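Local structure of predicted zincin-like metalloprotease (Acidothermus cellulolyticus 11B, 3E11) at residues 26-31 and 96-101; 55-60 and 65-70. The protein is of unknown function but is predicted to be a zincin-like metalloprotease and can bind calcium. One frame throughout, in Å; residues are numbered along the deposited sequence.

From the N terminus the chain runs through helix 7-19 into the loop that holds 26-31, then into strand 32-37 and strand 47-50. Within the long loop that follows, interaction 2 closes the outer turn, where 55-60 meets 65-70 across only four intervening residues. Strand 67-72 then enters the middle of the three-stranded sheet, and helix 83-101 brings 96-101 back against 26-31, closing interaction 1 around the whole of interaction 2. The two are therefore nested, with centres about 15 Å apart, and they touch: Asn31 ND2 lies 3.1 Å from Leu65 O, a probable hydrogen bond.

Interaction 1 (26-31 and 96-101); sequences ARAMRN and HEIAHH
Ile98 presses its side chain against Ala28 and Met29, joining the turn ahead of strand 32-37 to the helix that carries the HExxH pattern of a zincin-like fold. The contact is apolar and small, with no hydrogen bond between the two segments. Met29, a selenomethionine, supplies the selenium: SE sits 3.7 Å from Ile98 CB and equally near CG1, so it rests on the base of the isoleucine, while CG2 and CD1 lie slightly farther off. The chain of Met29 is bent at both chi2 and chi3 (each -67°), and this curl brings SE round to the isoleucine. Ala28 meets the same longer branch, its CB lying 3.9 Å from Ile98 CG1.

Ile98 holds CG1 anti to its backbone N (chi1 -162°), which extends the longer branch, ending in CD1, toward the turn. Within the turn, the backbone N of Arg30 bonds to Arg27 O at 3.1 Å. On the helical side Tyr49 of strand 47-50 also packs on Ile98, and Ile69 of the central strand touches Met29, so the contact reaches the sheet. His96, Glu97 and His100 take no part in it; no metal is bound to the two histidines here, and a zinc site like that of related peptidases is only inferred. Where turn and helix come nearest, the methyl CD1 of Ile98 lies 3.3 Å from the carbonyl oxygen of Ala28.

Interaction 2 (55-60 and 65-70); sequences TERTTA and LPDRII
Arg57 and Asp67 cross at about a right angle, and the guanidinium and carboxylate planes are turned 40° apart. Their salt bridge is therefore not a flat, two-oxygen pairing: both terminal nitrogens converge on OD1. NH2 makes the shorter bond, 2.7 Å to Asp67 OD1, approaching from above the carboxylate plane, and NH1 adds a weak one to the same oxygen. NH1 also donates to Leu65 O at 2.9 Å; that oxygen lies at the edge of the guanidinium and nearly in its plane.

The CB of Arg57 points away from the opposite segment, and bends at chi2 and chi3 fold the chain back so that the guanidinium reaches both acceptors. An alanine here would remove the guanidinium, which would probably leave Asp67 without its charged mate across the contact and Leu65 O without the NH1 donor. The carboxylate has other partners as well, since OD2 is hydrogen-bonded to Tyr49 OH and OD1 also to Ile52 N.

The backbone of Arg57 joins in as well: Leu65 N bonds to Arg57 O at 2.7 Å, with an almost straight N-H...O angle of 171°. Beside this bond the leucine side chain lies across Thr59, whose CG2 is 3.8 Å from Leu65 CD2, while the other leucine methyl, Leu65 CD1, comes 3.4 Å from Glu56 O. Thr59 OG1 takes weak bonds from Gly63 N and Tyr61 N in the bend between the segments. Together these contacts close the outer part of a surface loop that leads from strand 47-50 into strand 67-72, the central strand of the mixed sheet in this zincin-like fold.

Interaction 1 (26-31 and 96-101)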
ATOM      1  N   ALA A  26     -10.943   2.525  -6.388  1.00  6.41           N
ATOM      2  CA  ALA A  26     -11.610   1.675  -5.396  1.00  6.78           C
ATOM      3  C   ALA A  26     -11.817   0.294  -5.973  1.00  5.99           C
ATOM      4  O   ALA A  26     -11.453  -0.705  -5.356  1.00  6.63           O
ATOM      5  CB  ALA A  26     -12.940   2.277  -4.973  1.00  7.45           C
ATOM      6  N   ARG A  27     -12.388   0.220  -7.167  1.00  6.72           N
ATOM      7  CA  ARG A  27     -12.632  -1.075  -7.790  1.00  6.00           C
ATOM      8  C   ARG A  27     -11.305  -1.798  -8.066  1.00  5.81           C
ATOM      9  O   ARG A  27     -11.224  -3.008  -7.928  1.00  5.83           O
ATOM     10  CB  ARG A  27     -13.483  -0.946  -9.059  1.00  6.24           C
ATOM     11  CG  ARG A  27     -13.625  -2.246  -9.821  1.00  7.33           C
ATOM     12  CD  ARG A  27     -14.344  -3.359  -9.015  1.00  8.27           C
ATOM     13  NE  ARG A  27     -14.450  -4.578  -9.815  1.00  7.92           N
ATOM     14  CZ  ARG A  27     -13.479  -5.477  -9.956  1.00 10.87           C
ATOM     15  NH1 ARG A  27     -12.297  -5.313  -9.355  1.00 12.09           N
ATOM     16  NH2 ARG A  27     -13.680  -6.537 -10.734  1.00 11.30           N
ATOM     17  N   ALA A  28     -10.280  -1.069  -8.480  1.00  5.65           N
ATOM     18  CA  ALA A  28      -8.944  -1.683  -8.692  1.00  4.80           C
ATOM     19  C   ALA A  28      -8.365  -2.343  -7.419  1.00  5.02           C
ATOM     20  O   ALA A  28      -7.639  -3.327  -7.499  1.00  6.54           O
ATOM     21  CB  ALA A  28      -7.956  -0.648  -9.231  1.00  4.50           C
HETATM   22  N   MSE A  29      -8.695  -1.777  -6.265  1.00  5.86           N
HETATM   23  CA  MSE A  29      -8.283  -2.269  -4.946  1.00  6.37           C
HETATM   24  C   MSE A  29      -9.146  -3.432  -4.410  1.00  7.04           C
HETATM   25  O   MSE A  29      -8.883  -3.943  -3.301  1.00  7.40           O
HETATM   26  CB  MSE A  29      -8.296  -1.097  -3.927  1.00  6.47           C
HETATM   27  CG  MSE A  29      -7.118  -0.159  -4.088  1.00  6.27           C
HETATM   28 SE   MSE A  29      -5.447  -0.987  -3.637  0.75  3.20          SE
HETATM   29  CE  MSE A  29      -5.726  -1.200  -1.837  1.00  6.04           C
ATOM     30  N   ARG A  30     -10.147  -3.878  -5.197  1.00  6.59           N
ATOM     31  CA  ARG A  30     -10.977  -4.993  -4.774  1.00  6.43           C
ATOM     32  C   ARG A  30     -10.145  -6.194  -4.349  1.00  6.76           C
ATOM     33  O   ARG A  30      -9.290  -6.658  -5.083  1.00  7.28           O
ATOM     34  CB  ARG A  30     -11.941  -5.450  -5.877  1.00  6.19           C
ATOM     35  CG  ARG A  30     -12.861  -6.592  -5.423  1.00  5.11           C
ATOM     36  CD  ARG A  30     -13.882  -6.968  -6.481  1.00  6.29           C
ATOM     37  NE  ARG A  30     -14.901  -5.929  -6.581  1.00  5.50           N
ATOM     38  CZ  ARG A  30     -15.969  -5.998  -7.362  1.00  6.50           C
ATOM     39  NH1 ARG A  30     -16.160  -7.048  -8.143  1.00  8.26           N
ATOM     40  NH2 ARG A  30     -16.829  -4.993  -7.365  1.00  5.64           N
ATOM     41  N   ASN A  31     -10.438  -6.702  -3.149  1.00  8.16           N
ATOM     42  CA  ASN A  31      -9.772  -7.898  -2.637  1.00  8.46           C
ATOM     43  C   ASN A  31      -8.238  -7.796  -2.652  1.00  8.10           C
ATOM     44  O   ASN A  31      -7.540  -8.715  -3.061  1.00  8.00           O
ATOM     45  CB  ASN A  31     -10.232  -9.136  -3.416  1.00  8.64           C
ATOM     46  CG  ASN A  31      -9.893 -10.416  -2.700  1.00  8.31           C
ATOM     47  OD1 ASN A  31      -9.923 -10.462  -1.470  1.00  8.90           O
ATOM     48  ND2 ASN A  31      -9.513 -11.457  -3.469  1.00  9.75           N
ATOM     49  N   HIS A  96       0.110   3.889  -6.315  1.00  9.08           N
ATOM     50  CA  HIS A  96       1.098   3.491  -7.320  1.00  9.00           C
ATOM     51  C   HIS A  96       1.197   1.999  -7.520  1.00  8.81           C
ATOM     52  O   HIS A  96       1.293   1.524  -8.656  1.00  9.19           O
ATOM     53  CB  HIS A  96       2.472   4.092  -7.006  1.00  9.75           C
ATOM     54  CG  HIS A  96       2.537   5.554  -7.305  1.00 12.07           C
ATOM     55  ND1 HIS A  96       3.497   6.112  -8.114  1.00 15.84           N
ATOM     56  CD2 HIS A  96       1.708   6.566  -6.950  1.00 14.78           C
ATOM     57  CE1 HIS A  96       3.291   7.417  -8.196  1.00 16.69           C
ATOM     58  NE2 HIS A  96       2.208   7.715  -7.501  1.00 15.92           N
ATOM     59  N   GLU A  97       1.171   1.252  -6.428  1.00  8.33           N
ATOM     60  CA  GLU A  97       1.321  -0.187  -6.524  1.00  8.88           C
ATOM     61  C   GLU A  97       0.125  -0.789  -7.237  1.00  8.34           C
ATOM     62  O   GLU A  97       0.284  -1.633  -8.108  1.00  8.34           O
ATOM     63  CB  GLU A  97       1.541  -0.821  -5.139  1.00  9.47           C
ATOM     64  CG  GLU A  97       2.956  -0.589  -4.574  1.00  9.63           C
ATOM     65  CD  GLU A  97       4.038  -1.114  -5.504  1.00  9.03           C
ATOM     66  OE1 GLU A  97       3.828  -2.157  -6.141  1.00 12.17           O
ATOM     67  OE2 GLU A  97       5.080  -0.456  -5.647  1.00  9.71           O
ATOM     68  N   ILE A  98      -1.080  -0.337  -6.910  1.00  7.20           N
ATOM     69  CA  ILE A  98      -2.258  -0.891  -7.572  1.00  6.93           C
ATOM     70  C   ILE A  98      -2.308  -0.476  -9.048  1.00  7.69           C
ATOM     71  O   ILE A  98      -2.617  -1.296  -9.929  1.00  7.90           O
ATOM     72  CB  ILE A  98      -3.574  -0.570  -6.794  1.00  6.51           C
ATOM     73  CG1 ILE A  98      -4.686  -1.524  -7.249  1.00  5.04           C
ATOM     74  CG2 ILE A  98      -3.980   0.873  -6.893  1.00  6.63           C
ATOM     75  CD1 ILE A  98      -4.384  -2.991  -6.960  1.00  5.22           C
ATOM     76  N   ALA A  99      -1.945   0.767  -9.324  1.00  8.11           N
ATOM     77  CA  ALA A  99      -1.955   1.273 -10.695  1.00  9.23           C
ATOM     78  C   ALA A  99      -0.986   0.480 -11.585  1.00  9.86           C
ATOM     79  O   ALA A  99      -1.328   0.065 -12.697  1.00 10.31           O
ATOM     80  CB  ALA A  99      -1.614   2.737 -10.686  1.00  9.18           C
ATOM     81  N   HIS A 100       0.212   0.244 -11.064  1.00 10.44           N
ATOM     82  CA  HIS A 100       1.250  -0.468 -11.797  1.00 11.78           C
ATOM     83  C   HIS A 100       0.861  -1.925 -12.008  1.00 12.16           C
ATOM     84  O   HIS A 100       1.147  -2.498 -13.064  1.00 11.47           O
ATOM     85  CB  HIS A 100       2.612  -0.361 -11.085  1.00 12.19           C
ATOM     86  CG  HIS A 100       3.135   1.039 -10.976  1.00 14.37           C
ATOM     87  ND1 HIS A 100       4.169   1.382 -10.131  1.00 14.79           N
ATOM     88  CD2 HIS A 100       2.753   2.187 -11.589  1.00 14.97           C
ATOM     89  CE1 HIS A 100       4.401   2.680 -10.227  1.00 14.96           C
ATOM     90  NE2 HIS A 100       3.552   3.192 -11.104  1.00 15.85           N
ATOM     91  N   HIS A 101       0.161  -2.515 -11.040  1.00 11.81           N
ATOM     92  CA  HIS A 101      -0.316  -3.889 -11.168  1.00 11.75           C
ATOM     93  C   HIS A 101      -1.263  -4.046 -12.362  1.00 11.83           C
ATOM     94  O   HIS A 101      -1.285  -5.095 -13.000  1.00 11.90           O
ATOM     95  CB  HIS A 101      -1.020  -4.347  -9.882  1.00 11.98           C
ATOM     96  CG  HIS A 101      -1.748  -5.650 -10.021  1.00 12.99           C
ATOM     97  ND1 HIS A 101      -1.100  -6.857 -10.170  1.00 13.90           N
ATOM     98  CD2 HIS A 101      -3.074  -5.929 -10.058  1.00 15.06           C
ATOM     99  CE1 HIS A 101      -1.992  -7.828 -10.254  1.00 12.20           C
ATOM    100  NE2 HIS A 101      -3.199  -7.291 -10.200  1.00 14.32           N
TER

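Interaction 2 (55-60 and 65-70)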
ATOM      1  N   THR A  55      -3.562 -21.344  -7.373  1.00  9.89           N
ATOM      2  CA  THR A  55      -3.575 -22.455  -6.414  1.00 11.53           C
ATOM      3  C   THR A  55      -3.826 -22.068  -4.979  1.00 11.68           C
ATOM      4  O   THR A  55      -4.261 -22.901  -4.210  1.00 13.27           O
ATOM      5  CB  THR A  55      -2.183 -23.077  -6.304  1.00 11.57           C
ATOM      6  OG1 THR A  55      -1.566 -23.078  -7.579  1.00 13.50           O
ATOM      7  CG2 THR A  55      -2.231 -24.467  -5.738  1.00 12.82           C
ATOM      8  N   GLU A  56      -3.443 -20.860  -4.615  1.00 12.31           N
ATOM      9  CA  GLU A  56      -3.488 -20.395  -3.231  1.00 13.25           C
ATOM     10  C   GLU A  56      -4.599 -19.382  -3.055  1.00 12.96           C
ATOM     11  O   GLU A  56      -4.783 -18.834  -1.972  1.00 13.31           O
ATOM     12  CB  GLU A  56      -2.125 -19.830  -2.830  1.00 13.64           C
ATOM     13  CG  GLU A  56      -1.018 -20.920  -2.887  1.00 15.10           C
ATOM     14  CD  GLU A  56       0.413 -20.373  -2.875  1.00 15.18           C
ATOM     15  OE1 GLU A  56       0.611 -19.221  -2.457  1.00 18.70           O
ATOM     16  OE2 GLU A  56       1.348 -21.109  -3.305  1.00 19.32           O
ATOM     17  N   ARG A  57      -5.372 -19.167  -4.117  1.00 12.71           N
ATOM     18  CA  ARG A  57      -6.363 -18.086  -4.163  1.00 13.11           C
ATOM     19  C   ARG A  57      -7.577 -18.394  -3.294  1.00 14.28           C
ATOM     20  O   ARG A  57      -8.187 -17.484  -2.766  1.00 13.65           O
ATOM     21  CB  ARG A  57      -6.811 -17.842  -5.621  1.00 12.37           C
ATOM     22  CG  ARG A  57      -7.926 -16.824  -5.823  1.00 11.61           C
ATOM     23  CD  ARG A  57      -7.497 -15.432  -5.344  1.00 11.25           C
ATOM     24  NE  ARG A  57      -6.561 -14.823  -6.280  1.00 11.10           N
ATOM     25  CZ  ARG A  57      -5.942 -13.662  -6.068  1.00 10.00           C
ATOM     26  NH1 ARG A  57      -6.142 -12.990  -4.951  1.00 10.86           N
ATOM     27  NH2 ARG A  57      -5.112 -13.181  -6.979  1.00  9.33           N
ATOM     28  N   THR A  58      -7.936 -19.675  -3.176  1.00 15.84           N
ATOM     29  CA  THR A  58      -9.113 -20.057  -2.405  1.00 17.59           C
ATOM     30  C   THR A  58      -8.801 -21.025  -1.279  1.00 18.92           C
ATOM     31  O   THR A  58      -7.753 -21.663  -1.254  1.00 18.99           O
ATOM     32  CB  THR A  58     -10.217 -20.640  -3.280  1.00 17.89           C
ATOM     33  OG1 THR A  58      -9.700 -21.692  -4.107  1.00 17.91           O
ATOM     34  CG2 THR A  58     -10.813 -19.564  -4.143  1.00 17.95           C
ATOM     35  N   THR A  59      -9.729 -21.093  -0.331  1.00 20.39           N
ATOM     36  CA  THR A  59      -9.537 -21.826   0.915  1.00 20.97           C
ATOM     37  C   THR A  59     -10.385 -23.064   0.860  1.00 21.07           C
ATOM     38  O   THR A  59     -11.263 -23.180  -0.001  1.00 20.80           O
ATOM     39  CB  THR A  59      -9.979 -20.996   2.135  1.00 21.29           C
ATOM     40  OG1 THR A  59     -11.403 -20.821   2.110  1.00 21.97           O
ATOM     41  CG2 THR A  59      -9.310 -19.632   2.120  1.00 21.30           C
ATOM     42  N   ALA A  60     -10.140 -23.978   1.799  1.00 21.83           N
ATOM     43  CA  ALA A  60     -10.934 -25.206   1.914  1.00 22.18           C
ATOM     44  C   ALA A  60     -12.436 -24.892   1.987  1.00 22.48           C
ATOM     45  O   ALA A  60     -13.275 -25.625   1.454  1.00 22.72           O
ATOM     46  CB  ALA A  60     -10.495 -25.999   3.145  1.00 22.21           C
ATOM     47  N   LEU A  65      -8.810 -15.453  -1.038  1.00  9.55           N
ATOM     48  CA  LEU A  65      -7.773 -14.725  -0.352  1.00  8.88           C
ATOM     49  C   LEU A  65      -7.365 -13.514  -1.213  1.00  7.60           C
ATOM     50  O   LEU A  65      -7.440 -13.587  -2.435  1.00  6.95           O
ATOM     51  CB  LEU A  65      -6.601 -15.643  -0.078  1.00  9.04           C
ATOM     52  CG  LEU A  65      -6.991 -16.795   0.850  1.00  9.38           C
ATOM     53  CD1 LEU A  65      -5.811 -17.679   1.028  1.00 12.15           C
ATOM     54  CD2 LEU A  65      -7.448 -16.275   2.212  1.00 10.31           C
ATOM     55  N   PRO A  66      -7.003 -12.400  -0.573  1.00  6.22           N
ATOM     56  CA  PRO A  66      -6.643 -11.183  -1.304  1.00  6.35           C
ATOM     57  C   PRO A  66      -5.194 -11.201  -1.754  1.00  6.03           C
ATOM     58  O   PRO A  66      -4.350 -11.802  -1.095  1.00  4.43           O
ATOM     59  CB  PRO A  66      -6.826 -10.078  -0.241  1.00  7.05           C
ATOM     60  CG  PRO A  66      -6.415 -10.775   1.023  1.00  5.84           C
ATOM     61  CD  PRO A  66      -6.869 -12.208   0.882  1.00  6.65           C
ATOM     62  N   ASP A  67      -4.913 -10.547  -2.872  1.00  5.66           N
ATOM     63  CA  ASP A  67      -3.564 -10.067  -3.167  1.00  6.11           C
ATOM     64  C   ASP A  67      -3.098  -9.159  -2.033  1.00  6.69           C
ATOM     65  O   ASP A  67      -3.914  -8.635  -1.274  1.00  7.24           O
ATOM     66  CB  ASP A  67      -3.520  -9.298  -4.501  1.00  5.21           C
ATOM     67  CG  ASP A  67      -3.470 -10.207  -5.733  1.00  6.20           C
ATOM     68  OD1 ASP A  67      -3.477 -11.468  -5.590  1.00  4.02           O
ATOM     69  OD2 ASP A  67      -3.445  -9.663  -6.857  1.00  6.35           O
ATOM     70  N   ARG A  68      -1.793  -8.952  -1.932  1.00  7.49           N
ATOM     71  CA  ARG A  68      -1.258  -8.138  -0.833  1.00  9.72           C
ATOM     72  C   ARG A  68      -0.481  -6.956  -1.415  1.00  8.82           C
ATOM     73  O   ARG A  68       0.168  -7.092  -2.441  1.00  9.17           O
ATOM     74  CB  ARG A  68      -0.371  -8.981   0.089  1.00  9.79           C
ATOM     75  CG  ARG A  68      -1.149  -9.934   0.963  1.00 11.80           C
ATOM     76  CD  ARG A  68      -0.255 -10.939   1.736  1.00 15.29           C
ATOM     77  NE  ARG A  68      -1.092 -11.706   2.654  1.00 20.94           N
ATOM     78  CZ  ARG A  68      -0.789 -12.070   3.912  1.00 22.55           C
ATOM     79  NH1 ARG A  68       0.351 -11.727   4.509  1.00 23.34           N
ATOM     80  NH2 ARG A  68      -1.679 -12.783   4.599  1.00 23.49           N
ATOM     81  N   ILE A  69      -0.608  -5.798  -0.790  1.00  8.97           N
ATOM     82  CA  ILE A  69       0.342  -4.729  -0.976  1.00  9.17           C
ATOM     83  C   ILE A  69       1.067  -4.588   0.366  1.00  9.83           C
ATOM     84  O   ILE A  69       0.441  -4.308   1.401  1.00  9.42           O
ATOM     85  CB  ILE A  69      -0.326  -3.423  -1.392  1.00 10.03           C
ATOM     86  CG1 ILE A  69      -0.902  -3.550  -2.822  1.00 10.05           C
ATOM     87  CG2 ILE A  69       0.657  -2.287  -1.366  1.00 10.18           C
ATOM     88  CD1 ILE A  69      -1.721  -2.328  -3.258  1.00  9.21           C
ATOM     89  N   ILE A  70       2.369  -4.845   0.344  1.00  9.67           N
ATOM     90  CA  ILE A  70       3.190  -4.682   1.547  1.00 10.01           C
ATOM     91  C   ILE A  70       3.636  -3.237   1.623  1.00  9.56           C
ATOM     92  O   ILE A  70       4.013  -2.671   0.603  1.00 10.09           O
ATOM     93  CB  ILE A  70       4.401  -5.612   1.532  1.00 10.57           C
ATOM     94  CG1 ILE A  70       3.990  -7.062   1.189  1.00 11.90           C
ATOM     95  CG2 ILE A  70       5.120  -5.561   2.888  1.00 11.44           C
ATOM     96  CD1 ILE A  70       2.947  -7.651   2.093  1.00 13.46           C
TER